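Local coordinates for beta-galactosidase/beta-glucuronidase (Faecalibacterium prausnitzii L2-6, PDB 6MVF), which binds flavin mononucleotide and probably hydrolyses beta-glycosidic bonds as a beta-glucuronidase of glycosyl hydrolase family 2, at residues A[606-612]-A[635-641]; A[595-601]-A[624-630]. One frame throughout, in Å; residues are numbered along the deposited sequence.

Interaction 1 of 2, residues A[606-612]-A[635-641]; sequences TVTLYCN and FNVLMAV
Tyr610 and Met639 face each other as an antiparallel hydrogen-bonded pair and send their side chains out of the sheet side by side. The Tyr610 ring is placed by a chi1 of -66°, which sets CG anti to the carbonyl carbon and beside the backbone N. Tyr610 CB lies 3.7 Å from Met639 O, and CG is still near this oxygen. Tyr610 CD1 meets two atoms of Met639, the carbonyl O at the ring edge and the methyl CE, the latter also at 3.7 Å. Tyr610 CE1 comes to Val641 CG2 at 3.8 Å, again at the edge, so one rim of the ring runs along the neighbouring strand. The Met639 chain is extended to the sulfur and bends there, which carries CE to the tyrosine. Thr608 shares this face and turns its hydroxyl to Thr618 of strand 614-620.

The other face is more deeply buried. Leu609 CD1 packs 3.9 Å from Ala640 CB, and Leu638 CD1 lies 4.1 Å from Cys611 SG. Backbone bonds join Thr608 to Val641 and Tyr610 to Met639 in both directions. Asn612 ends the ladder. Its N donates to Val637 O, and Asn612 OD1 takes Val637 N at 2.8 Å. The latter bond is nearly straight, but the donor sits above the amide carbonyl plane, about 40° out of it. Asn612 ND2 bonds Asp632, whose backbone N also binds Asn636 OD1. The side-chain oxygen thus stands in for a backbone carbonyl where Asn612 leaves the strand. On the partly exposed face, Val637 and Met639 also pack on Tyr239 and Pro241 of the second subunit. Strands 606-611 and 635-641 are neighbours inside a five-stranded sheet of the DUF4982 region, with one face inward and one outward as in a beta-sandwich.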
# COMPACT_ATOMS: atom_id res chain seq x y z
N THR A 606 31.85 -28.73 -4.93
CA THR A 606 32.00 -29.54 -6.13
C THR A 606 31.20 -28.91 -7.25
O THR A 606 30.02 -28.61 -7.07
CB THR A 606 31.56 -30.98 -5.89
OG1 THR A 606 32.39 -31.55 -4.86
CG2 THR A 606 31.74 -31.78 -7.18
N VAL A 607 31.87 -28.69 -8.38
CA VAL A 607 31.31 -28.04 -9.55
C VAL A 607 31.58 -28.96 -10.73
O VAL A 607 32.70 -29.46 -10.89
CB VAL A 607 31.92 -26.64 -9.79
CG1 VAL A 607 31.61 -26.12 -11.21
CG2 VAL A 607 31.43 -25.65 -8.72
N THR A 608 30.54 -29.21 -11.52
CA THR A 608 30.69 -29.89 -12.81
C THR A 608 30.36 -28.89 -13.90
O THR A 608 29.31 -28.25 -13.85
CB THR A 608 29.77 -31.11 -12.92
OG1 THR A 608 30.30 -32.17 -12.11
CG2 THR A 608 29.71 -31.60 -14.34
N LEU A 609 31.27 -28.75 -14.87
CA LEU A 609 31.09 -27.82 -15.98
C LEU A 609 30.65 -28.56 -17.24
O LEU A 609 31.13 -29.66 -17.53
CB LEU A 609 32.39 -27.06 -16.26
CG LEU A 609 32.17 -25.88 -17.22
CD1 LEU A 609 31.12 -24.88 -16.67
CD2 LEU A 609 33.50 -25.21 -17.53
N TYR A 610 29.74 -27.95 -17.98
CA TYR A 610 29.28 -28.50 -19.25
C TYR A 610 29.45 -27.48 -20.36
O TYR A 610 29.27 -26.27 -20.16
CB TYR A 610 27.81 -28.91 -19.19
CG TYR A 610 27.52 -30.06 -18.27
CD1 TYR A 610 27.09 -29.83 -16.96
CD2 TYR A 610 27.66 -31.37 -18.71
CE1 TYR A 610 26.82 -30.88 -16.11
CE2 TYR A 610 27.39 -32.43 -17.86
CZ TYR A 610 26.97 -32.18 -16.56
OH TYR A 610 26.70 -33.24 -15.74
N CYS A 611 29.77 -27.99 -21.55
CA CYS A 611 29.94 -27.17 -22.75
C CYS A 611 29.10 -27.79 -23.86
O CYS A 611 29.42 -28.88 -24.34
CB CYS A 611 31.41 -27.09 -23.14
SG CYS A 611 31.74 -25.79 -24.34
N ASN A 612 28.03 -27.10 -24.25
CA ASN A 612 27.03 -27.62 -25.20
C ASN A 612 26.59 -29.03 -24.81
O ASN A 612 26.50 -29.93 -25.65
CB ASN A 612 27.56 -27.58 -26.63
CG ASN A 612 27.73 -26.16 -27.13
OD1 ASN A 612 26.99 -25.24 -26.71
ND2 ASN A 612 28.69 -25.95 -28.04
N PHE A 635 28.86 -20.72 -31.16
CA PHE A 635 28.39 -20.37 -29.83
C PHE A 635 28.41 -21.59 -28.91
O PHE A 635 28.22 -22.72 -29.35
CB PHE A 635 26.99 -19.77 -29.90
CG PHE A 635 26.97 -18.39 -30.45
CD1 PHE A 635 27.44 -17.32 -29.70
CD2 PHE A 635 26.52 -18.14 -31.74
CE1 PHE A 635 27.45 -16.04 -30.21
CE2 PHE A 635 26.52 -16.87 -32.27
CZ PHE A 635 26.99 -15.81 -31.50
N ASN A 636 28.65 -21.33 -27.62
CA ASN A 636 28.83 -22.39 -26.63
C ASN A 636 27.99 -22.08 -25.42
O ASN A 636 28.10 -20.99 -24.85
CB ASN A 636 30.29 -22.53 -26.20
CG ASN A 636 31.21 -22.95 -27.34
OD1 ASN A 636 31.53 -24.13 -27.50
ND2 ASN A 636 31.63 -21.99 -28.14
N VAL A 637 27.17 -23.03 -25.00
CA VAL A 637 26.47 -22.94 -23.73
C VAL A 637 27.39 -23.49 -22.64
O VAL A 637 27.77 -24.66 -22.68
CB VAL A 637 25.14 -23.72 -23.78
CG1 VAL A 637 24.54 -23.85 -22.37
CG2 VAL A 637 24.18 -23.05 -24.72
N LEU A 638 27.75 -22.65 -21.68
CA LEU A 638 28.51 -23.08 -20.51
C LEU A 638 27.55 -23.19 -19.34
O LEU A 638 26.90 -22.20 -18.96
CB LEU A 638 29.67 -22.14 -20.20
CG LEU A 638 30.96 -22.21 -21.05
CD1 LEU A 638 31.61 -23.56 -20.95
CD2 LEU A 638 30.68 -21.89 -22.49
N MET A 639 27.43 -24.39 -18.78
CA MET A 639 26.57 -24.63 -17.64
C MET A 639 27.39 -25.23 -16.51
O MET A 639 28.02 -26.27 -16.67
CB MET A 639 25.41 -25.56 -18.00
CG MET A 639 24.49 -25.77 -16.81
SD MET A 639 23.05 -26.73 -17.20
CE MET A 639 23.75 -28.34 -17.55
N ALA A 640 27.38 -24.56 -15.36
CA ALA A 640 28.05 -25.04 -14.16
C ALA A 640 27.00 -25.54 -13.18
O ALA A 640 26.05 -24.81 -12.85
CB ALA A 640 28.93 -23.96 -13.53
N VAL A 641 27.15 -26.79 -12.75
CA VAL A 641 26.23 -27.47 -11.84
C VAL A 641 26.95 -27.64 -10.52
O VAL A 641 27.90 -28.43 -10.41
CB VAL A 641 25.76 -28.82 -12.40
CG1 VAL A 641 24.88 -29.52 -11.38
CG2 VAL A 641 25.01 -28.62 -13.70

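Interaction 2 of 2, residues A[595-601]-A[624-630]; sequences TTEVKVY and VFKFDVA
Val598 and Val629 pack closely on the buried face of this antiparallel pair, CG2 to CG2 at 3.6 Å. Next along this face, Val600 CG2 lies 4.1 Å from Phe627 CE1. Both phenylalanines have CG anti to the carbonyl carbon (chi1 -54° in Phe625), which turns an edge of each ring to a carbonyl oxygen of the partner strand. Phe625 CD1 meets Val600 O in the ring plane at 3.3 Å, and Phe627 CD1 meets Val598 O in the same manner. Six backbone hydrogen bonds link the strands. Strand 596-602 is the middle of a three-stranded antiparallel sheet, between 581-583 and 624-629, whose phenylalanine-bearing face covers strand 606-611 as one layer of a beta-sandwich. The opposite face is looser and more polar. Lys599 and Lys626 run side by side. Glu515 of helix 507-522 forms a salt bridge with Lys599 and a long, weak ion pair with Lys626, so both lysines gather round one carboxylate. Val624 CG2 lies 4.1 Å from Tyr601 CE1, and its CG1 is near Lys599 CD. With an alanine here in place of Val624, both methyls would go, which is likely to open a gap beside the Tyr601 ring and leave the Lys599 chain without its apolar neighbour. Toward Thr595, Glu597 and Asp628 are exposed.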
# COMPACT_ATOMS: atom_id res chain seq x y z
N THR A 595 42.02 -23.44 -26.40
CA THR A 595 41.27 -23.58 -25.16
C THR A 595 41.20 -22.22 -24.47
O THR A 595 42.04 -21.34 -24.68
CB THR A 595 41.87 -24.60 -24.19
OG1 THR A 595 43.10 -24.08 -23.66
CG2 THR A 595 42.12 -25.95 -24.88
N THR A 596 40.19 -22.07 -23.62
CA THR A 596 40.04 -20.89 -22.79
C THR A 596 39.70 -21.33 -21.37
O THR A 596 39.09 -22.39 -21.17
CB THR A 596 38.96 -19.94 -23.36
OG1 THR A 596 38.86 -18.78 -22.54
CG2 THR A 596 37.60 -20.64 -23.43
N GLU A 597 40.12 -20.54 -20.39
CA GLU A 597 39.80 -20.85 -19.00
C GLU A 597 38.43 -20.30 -18.63
O GLU A 597 38.17 -19.09 -18.75
CB GLU A 597 40.85 -20.30 -18.04
CG GLU A 597 40.41 -20.41 -16.58
CD GLU A 597 41.46 -19.89 -15.59
OE1 GLU A 597 41.18 -18.86 -14.93
OE2 GLU A 597 42.54 -20.52 -15.47
N VAL A 598 37.55 -21.19 -18.18
CA VAL A 598 36.23 -20.83 -17.68
C VAL A 598 36.27 -20.97 -16.16
O VAL A 598 36.39 -22.08 -15.63
CB VAL A 598 35.13 -21.72 -18.28
CG1 VAL A 598 33.82 -21.41 -17.65
CG2 VAL A 598 35.07 -21.54 -19.81
N LYS A 599 36.21 -19.85 -15.46
CA LYS A 599 36.32 -19.87 -14.01
C LYS A 599 34.94 -19.85 -13.37
O LYS A 599 34.05 -19.15 -13.85
CB LYS A 599 37.15 -18.69 -13.52
CG LYS A 599 37.78 -18.90 -12.17
CD LYS A 599 38.35 -17.60 -11.67
CE LYS A 599 39.06 -16.84 -12.76
NZ LYS A 599 40.30 -16.23 -12.20
N VAL A 600 34.77 -20.64 -12.30
CA VAL A 600 33.53 -20.69 -11.54
C VAL A 600 33.81 -20.37 -10.08
O VAL A 600 34.77 -20.88 -9.48
CB VAL A 600 32.80 -22.05 -11.68
CG1 VAL A 600 31.52 -22.01 -10.90
CG2 VAL A 600 32.50 -22.36 -13.12
N TYR A 601 32.97 -19.52 -9.50
CA TYR A 601 32.94 -19.25 -8.07
C TYR A 601 31.71 -19.92 -7.46
O TYR A 601 30.61 -19.86 -8.04
CB TYR A 601 32.88 -17.75 -7.80
CG TYR A 601 34.00 -16.99 -8.45
CD1 TYR A 601 35.30 -17.46 -8.40
CD2 TYR A 601 33.75 -15.81 -9.14
CE1 TYR A 601 36.33 -16.76 -8.98
CE2 TYR A 601 34.78 -15.10 -9.75
CZ TYR A 601 36.07 -15.60 -9.66
OH TYR A 601 37.12 -14.92 -10.23
N VAL A 624 37.03 -21.27 -5.57
CA VAL A 624 37.45 -20.95 -6.93
C VAL A 624 37.72 -22.24 -7.69
O VAL A 624 38.44 -23.12 -7.21
CB VAL A 624 38.69 -20.04 -6.92
CG1 VAL A 624 39.13 -19.71 -8.32
CG2 VAL A 624 38.40 -18.77 -6.13
N PHE A 625 37.13 -22.35 -8.88
CA PHE A 625 37.25 -23.51 -9.76
C PHE A 625 37.69 -23.02 -11.14
O PHE A 625 37.09 -22.08 -11.68
CB PHE A 625 35.91 -24.25 -9.89
CG PHE A 625 35.30 -24.64 -8.58
CD1 PHE A 625 34.64 -23.71 -7.81
CD2 PHE A 625 35.35 -25.96 -8.14
CE1 PHE A 625 34.07 -24.09 -6.60
CE2 PHE A 625 34.78 -26.33 -6.94
CZ PHE A 625 34.15 -25.40 -6.17
N LYS A 626 38.71 -23.64 -11.72
CA LYS A 626 39.18 -23.25 -13.05
C LYS A 626 39.14 -24.46 -13.98
O LYS A 626 39.67 -25.52 -13.65
CB LYS A 626 40.59 -22.66 -12.98
CG LYS A 626 40.72 -21.55 -11.94
CD LYS A 626 42.17 -21.08 -11.75
CE LYS A 626 42.33 -20.40 -10.38
NZ LYS A 626 43.20 -19.17 -10.39
N PHE A 627 38.49 -24.30 -15.13
CA PHE A 627 38.38 -25.37 -16.12
C PHE A 627 39.01 -24.91 -17.43
O PHE A 627 38.87 -23.75 -17.83
CB PHE A 627 36.91 -25.75 -16.39
CG PHE A 627 36.16 -26.21 -15.17
CD1 PHE A 627 35.63 -25.28 -14.27
CD2 PHE A 627 35.96 -27.56 -14.94
CE1 PHE A 627 34.92 -25.69 -13.16
CE2 PHE A 627 35.25 -27.99 -13.82
CZ PHE A 627 34.72 -27.05 -12.93
N ASP A 628 39.72 -25.81 -18.09
CA ASP A 628 40.26 -25.54 -19.42
C ASP A 628 39.29 -26.13 -20.43
O ASP A 628 39.08 -27.34 -20.45
CB ASP A 628 41.65 -26.13 -19.60
CG ASP A 628 42.75 -25.14 -19.25
OD1 ASP A 628 42.82 -24.08 -19.93
OD2 ASP A 628 43.51 -25.42 -18.28
N VAL A 629 38.70 -25.27 -21.25
CA VAL A 629 37.60 -25.68 -22.11
C VAL A 629 37.99 -25.47 -23.56
O VAL A 629 38.41 -24.38 -23.95
CB VAL A 629 36.31 -24.90 -21.77
CG1 VAL A 629 35.15 -25.40 -22.66
CG2 VAL A 629 35.98 -25.01 -20.25
N ALA A 630 37.85 -26.53 -24.36
CA ALA A 630 37.96 -26.44 -25.82
C ALA A 630 36.58 -26.10 -26.36
O ALA A 630 35.74 -26.97 -26.58
CB ALA A 630 38.47 -27.74 -26.43

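How the interactions relate
Interactions 1 and 2 belong to two different sheets that pack face to face in the DUF4982 region, their centres about 10 Å apart. The chain alternates between them: strand 596-602 leads to 606-611, and 624-629 to 635-641. Each contact is part core, part surface, and interaction 2 has more exposed residues, five against two. Their buried faces meet where Leu609 CD2 lies 3.6 Å from Phe627 CB. This shared interior is mainly aliphatic on the side of interaction 1 and adds aromatic rings from interaction 2. The outer faces differ. That of interaction 1 carries Tyr610, Met639 and Val637 and partly borders a second subunit. That of interaction 2 is charged, with lysines turned to a helix of the same chain.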